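Local coordinates for sugar ABC transporter substrate-binding protein (PDB 5U2P) that probably captures a still unidentified ligand, perhaps a sugar, in the periplasm for uptake by an ABC transporter, at residues T128-N140 / V299-V311. Sequence-based numbering, arbitrary orientation.
Sequences TFALPLNCAVSIN and VLTGSLEVQGLAV. With EDO (1,2-ethanediol), chain E.
Ser303 is matched by two residues, Val137 and Ser138, in a classic beta bulge at the near end of ladder 138-140/300-303; loops 133-137 and 304-306, across which the register shifts by one, lead to ladder 131-132/307-311. Ser303 O accepts a hydrogen bond from Val137 N (2.8 Å) and a weak one from Ser138 N. An ST turn, Ser303 OG accepting from Glu305 N, is followed by an inverse gamma turn centred on Glu305. Val306 packs between the ladders: chi1 of -58° puts CG1 anti to the carbonyl carbon, 3.6 Å from Ala136 CA, and leaves CG2 toward Pro132 CB. A water links Asn134 OD1, also hydrogen-bonded to His341, to Gln307 N; Asn134 ND2 bonds Lys342 O and Leu344 O. Beyond the bulge, Asn140 ND2 donates nearly in its amide plane to Thr301 OG1 (3.1 Å), which also hydrogen-bonds Asp195 OD1. 1,2-Ethanediol, probably from crystallisation, donates from O1 to Asn140 OD1 and accepts from ND2 at O2. Side-by-side segments passing between two lobes are the usual hinge of periplasmic binding proteins, and these probably form part of it. Strand 307-311 lies between strands 88-92 and 131-132, strand 300-303 between 138-145 and 372-374; helices 318-329, 191-214 and 360-367 pack against Leu309, Thr301 and Leu300, respectively.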
# COMPACT_ATOMS: atom_id res chain seq x y z
N THR A 128 -15.18 6.89 -6.15
CA THR A 128 -14.60 5.65 -6.65
C THR A 128 -14.83 5.58 -8.15
O THR A 128 -15.98 5.60 -8.59
CB THR A 128 -15.26 4.41 -5.97
OG1 THR A 128 -15.03 4.44 -4.55
CG2 THR A 128 -14.72 3.10 -6.53
N PHE A 129 -13.76 5.49 -8.93
CA PHE A 129 -13.87 5.51 -10.39
C PHE A 129 -13.44 4.20 -11.08
O PHE A 129 -13.37 4.13 -12.31
CB PHE A 129 -13.05 6.68 -10.96
CG PHE A 129 -13.72 8.02 -10.83
CD1 PHE A 129 -14.77 8.37 -11.66
CD2 PHE A 129 -13.30 8.94 -9.88
CE1 PHE A 129 -15.39 9.61 -11.55
CE2 PHE A 129 -13.91 10.17 -9.77
CZ PHE A 129 -14.96 10.49 -10.60
N ALA A 130 -13.18 3.14 -10.32
CA ALA A 130 -12.87 1.86 -10.94
C ALA A 130 -13.21 0.72 -9.99
O ALA A 130 -13.18 0.89 -8.76
CB ALA A 130 -11.41 1.81 -11.33
N LEU A 131 -13.49 -0.43 -10.57
CA LEU A 131 -13.54 -1.68 -9.82
C LEU A 131 -12.11 -2.21 -9.64
O LEU A 131 -11.44 -2.55 -10.61
CB LEU A 131 -14.39 -2.70 -10.55
CG LEU A 131 -14.54 -4.07 -9.86
CD1 LEU A 131 -15.92 -4.62 -10.14
CD2 LEU A 131 -13.47 -5.03 -10.33
N PRO A 132 -11.64 -2.28 -8.38
CA PRO A 132 -10.26 -2.70 -8.12
C PRO A 132 -10.09 -4.20 -8.16
O PRO A 132 -11.03 -4.91 -7.82
CB PRO A 132 -10.00 -2.18 -6.72
CG PRO A 132 -11.32 -2.21 -6.09
CD PRO A 132 -12.33 -1.92 -7.14
N LEU A 133 -8.91 -4.65 -8.57
CA LEU A 133 -8.59 -6.08 -8.61
C LEU A 133 -7.98 -6.61 -7.31
O LEU A 133 -7.88 -7.82 -7.11
CB LEU A 133 -7.64 -6.35 -9.76
CG LEU A 133 -8.14 -5.88 -11.12
CD1 LEU A 133 -7.14 -6.26 -12.21
CD2 LEU A 133 -9.53 -6.43 -11.43
N ASN A 134 -7.57 -5.69 -6.43
CA ASN A 134 -7.02 -5.99 -5.10
C ASN A 134 -7.37 -4.83 -4.16
O ASN A 134 -7.54 -3.71 -4.64
CB ASN A 134 -5.49 -6.15 -5.13
CG ASN A 134 -5.03 -7.28 -6.05
OD1 ASN A 134 -4.71 -7.07 -7.21
ND2 ASN A 134 -4.96 -8.49 -5.49
N CYS A 135 -7.42 -5.05 -2.84
CA CYS A 135 -7.66 -3.94 -1.94
C CYS A 135 -6.40 -3.12 -1.71
O CYS A 135 -6.46 -1.90 -1.47
CB CYS A 135 -8.24 -4.42 -0.59
SG CYS A 135 -7.11 -5.43 0.47
N ALA A 136 -5.25 -3.77 -1.83
CA ALA A 136 -3.96 -3.16 -1.52
C ALA A 136 -2.86 -4.01 -2.10
O ALA A 136 -3.03 -5.22 -2.25
CB ALA A 136 -3.79 -3.00 -0.02
N VAL A 137 -1.74 -3.37 -2.43
CA VAL A 137 -0.54 -4.07 -2.89
C VAL A 137 0.27 -4.60 -1.70
O VAL A 137 0.81 -5.72 -1.72
CB VAL A 137 0.36 -3.14 -3.74
CG1 VAL A 137 1.68 -3.83 -4.07
CG2 VAL A 137 -0.36 -2.75 -5.01
N SER A 138 0.37 -3.75 -0.69
CA SER A 138 1.25 -3.94 0.45
C SER A 138 0.60 -3.34 1.70
O SER A 138 0.01 -2.26 1.63
CB SER A 138 2.59 -3.26 0.17
OG SER A 138 3.42 -3.33 1.29
N ILE A 139 0.64 -4.07 2.81
CA ILE A 139 0.22 -3.57 4.11
C ILE A 139 1.46 -3.47 5.01
O ILE A 139 2.21 -4.43 5.11
CB ILE A 139 -0.83 -4.48 4.76
CG1 ILE A 139 -2.08 -4.56 3.88
CG2 ILE A 139 -1.17 -4.03 6.17
CD1 ILE A 139 -2.91 -3.32 3.83
N ASN A 140 1.69 -2.31 5.62
CA ASN A 140 2.79 -2.14 6.58
C ASN A 140 2.38 -2.54 7.97
O ASN A 140 1.35 -2.08 8.48
CB ASN A 140 3.27 -0.68 6.59
CG ASN A 140 3.87 -0.24 5.26
OD1 ASN A 140 4.54 -1.01 4.58
ND2 ASN A 140 3.59 0.99 4.88
N VAL A 299 -5.50 3.35 12.20
CA VAL A 299 -5.44 2.98 10.78
C VAL A 299 -4.11 2.32 10.45
O VAL A 299 -3.11 2.59 11.10
CB VAL A 299 -5.66 4.22 9.88
CG1 VAL A 299 -4.38 5.06 9.76
CG2 VAL A 299 -6.16 3.81 8.53
N LEU A 300 -4.11 1.43 9.47
CA LEU A 300 -2.87 0.89 8.92
C LEU A 300 -2.46 1.76 7.74
O LEU A 300 -3.31 2.42 7.14
CB LEU A 300 -3.05 -0.56 8.46
CG LEU A 300 -3.39 -1.59 9.54
CD1 LEU A 300 -3.73 -2.91 8.93
CD2 LEU A 300 -2.23 -1.74 10.50
N THR A 301 -1.18 1.75 7.39
CA THR A 301 -0.75 2.29 6.11
C THR A 301 -0.21 1.19 5.20
O THR A 301 0.11 0.08 5.65
CB THR A 301 0.35 3.39 6.25
OG1 THR A 301 1.63 2.79 6.50
CG2 THR A 301 -0.01 4.38 7.37
N GLY A 302 -0.14 1.50 3.91
CA GLY A 302 0.41 0.58 2.92
C GLY A 302 0.43 1.20 1.55
O GLY A 302 0.34 2.42 1.40
N SER A 303 0.56 0.35 0.55
CA SER A 303 0.40 0.75 -0.82
C SER A 303 -0.97 0.35 -1.34
O SER A 303 -1.32 -0.84 -1.32
CB SER A 303 1.44 0.14 -1.74
OG SER A 303 1.12 0.52 -3.07
N LEU A 304 -1.71 1.34 -1.80
CA LEU A 304 -3.01 1.14 -2.45
C LEU A 304 -2.90 1.36 -3.95
O LEU A 304 -3.90 1.60 -4.64
CB LEU A 304 -4.07 2.06 -1.82
CG LEU A 304 -4.18 2.01 -0.28
CD1 LEU A 304 -5.27 2.96 0.25
CD2 LEU A 304 -4.44 0.58 0.20
N GLU A 305 -1.68 1.22 -4.47
CA GLU A 305 -1.41 1.38 -5.89
C GLU A 305 -1.80 0.11 -6.63
O GLU A 305 -0.95 -0.59 -7.17
CB GLU A 305 0.07 1.71 -6.12
CG GLU A 305 0.52 3.05 -5.48
CD GLU A 305 0.26 4.25 -6.36
OE1 GLU A 305 0.10 4.06 -7.59
OE2 GLU A 305 0.21 5.38 -5.83
N VAL A 306 -3.10 -0.15 -6.65
CA VAL A 306 -3.67 -1.33 -7.27
C VAL A 306 -4.21 -1.02 -8.66
O VAL A 306 -4.35 0.14 -9.04
CB VAL A 306 -4.80 -1.92 -6.39
CG1 VAL A 306 -4.27 -2.28 -4.97
CG2 VAL A 306 -6.01 -0.97 -6.31
N GLN A 307 -4.47 -2.07 -9.43
CA GLN A 307 -5.08 -1.91 -10.74
C GLN A 307 -6.60 -1.94 -10.62
O GLN A 307 -7.15 -2.53 -9.68
CB GLN A 307 -4.59 -3.00 -11.70
CG GLN A 307 -3.09 -2.91 -12.00
CD GLN A 307 -2.62 -1.49 -12.38
OE1 GLN A 307 -1.86 -0.84 -11.65
NE2 GLN A 307 -3.08 -1.02 -13.53
N GLY A 308 -7.27 -1.33 -11.59
CA GLY A 308 -8.72 -1.33 -11.62
C GLY A 308 -9.27 -1.21 -13.02
O GLY A 308 -8.53 -0.94 -13.96
N LEU A 309 -10.57 -1.42 -13.15
CA LEU A 309 -11.27 -1.34 -14.42
C LEU A 309 -12.24 -0.17 -14.32
O LEU A 309 -13.14 -0.20 -13.49
CB LEU A 309 -12.02 -2.64 -14.72
CG LEU A 309 -11.19 -3.90 -14.85
CD1 LEU A 309 -12.12 -5.11 -14.97
CD2 LEU A 309 -10.29 -3.80 -16.06
N ALA A 310 -12.03 0.85 -15.14
CA ALA A 310 -12.94 1.99 -15.21
C ALA A 310 -13.83 1.92 -16.44
O ALA A 310 -13.47 1.28 -17.43
CB ALA A 310 -12.16 3.31 -15.21
N VAL A 311 -14.95 2.64 -16.39
CA VAL A 311 -15.85 2.79 -17.54
C VAL A 311 -15.63 4.13 -18.23
O VAL A 311 -15.64 5.18 -17.60
CB VAL A 311 -17.33 2.67 -17.12
CG1 VAL A 311 -18.26 2.76 -18.34
CG2 VAL A 311 -17.57 1.34 -16.40
C1 EDO E . 4.35 0.22 0.81
O1 EDO E . 4.17 -0.68 1.89
C2 EDO E . 4.45 1.67 1.26
O2 EDO E . 4.82 1.85 2.63
O HOH W 1 -15.41 4.33 -14.10
O HOH W 2 -3.80 -4.83 -8.44
O HOH W 3 0.55 0.47 9.38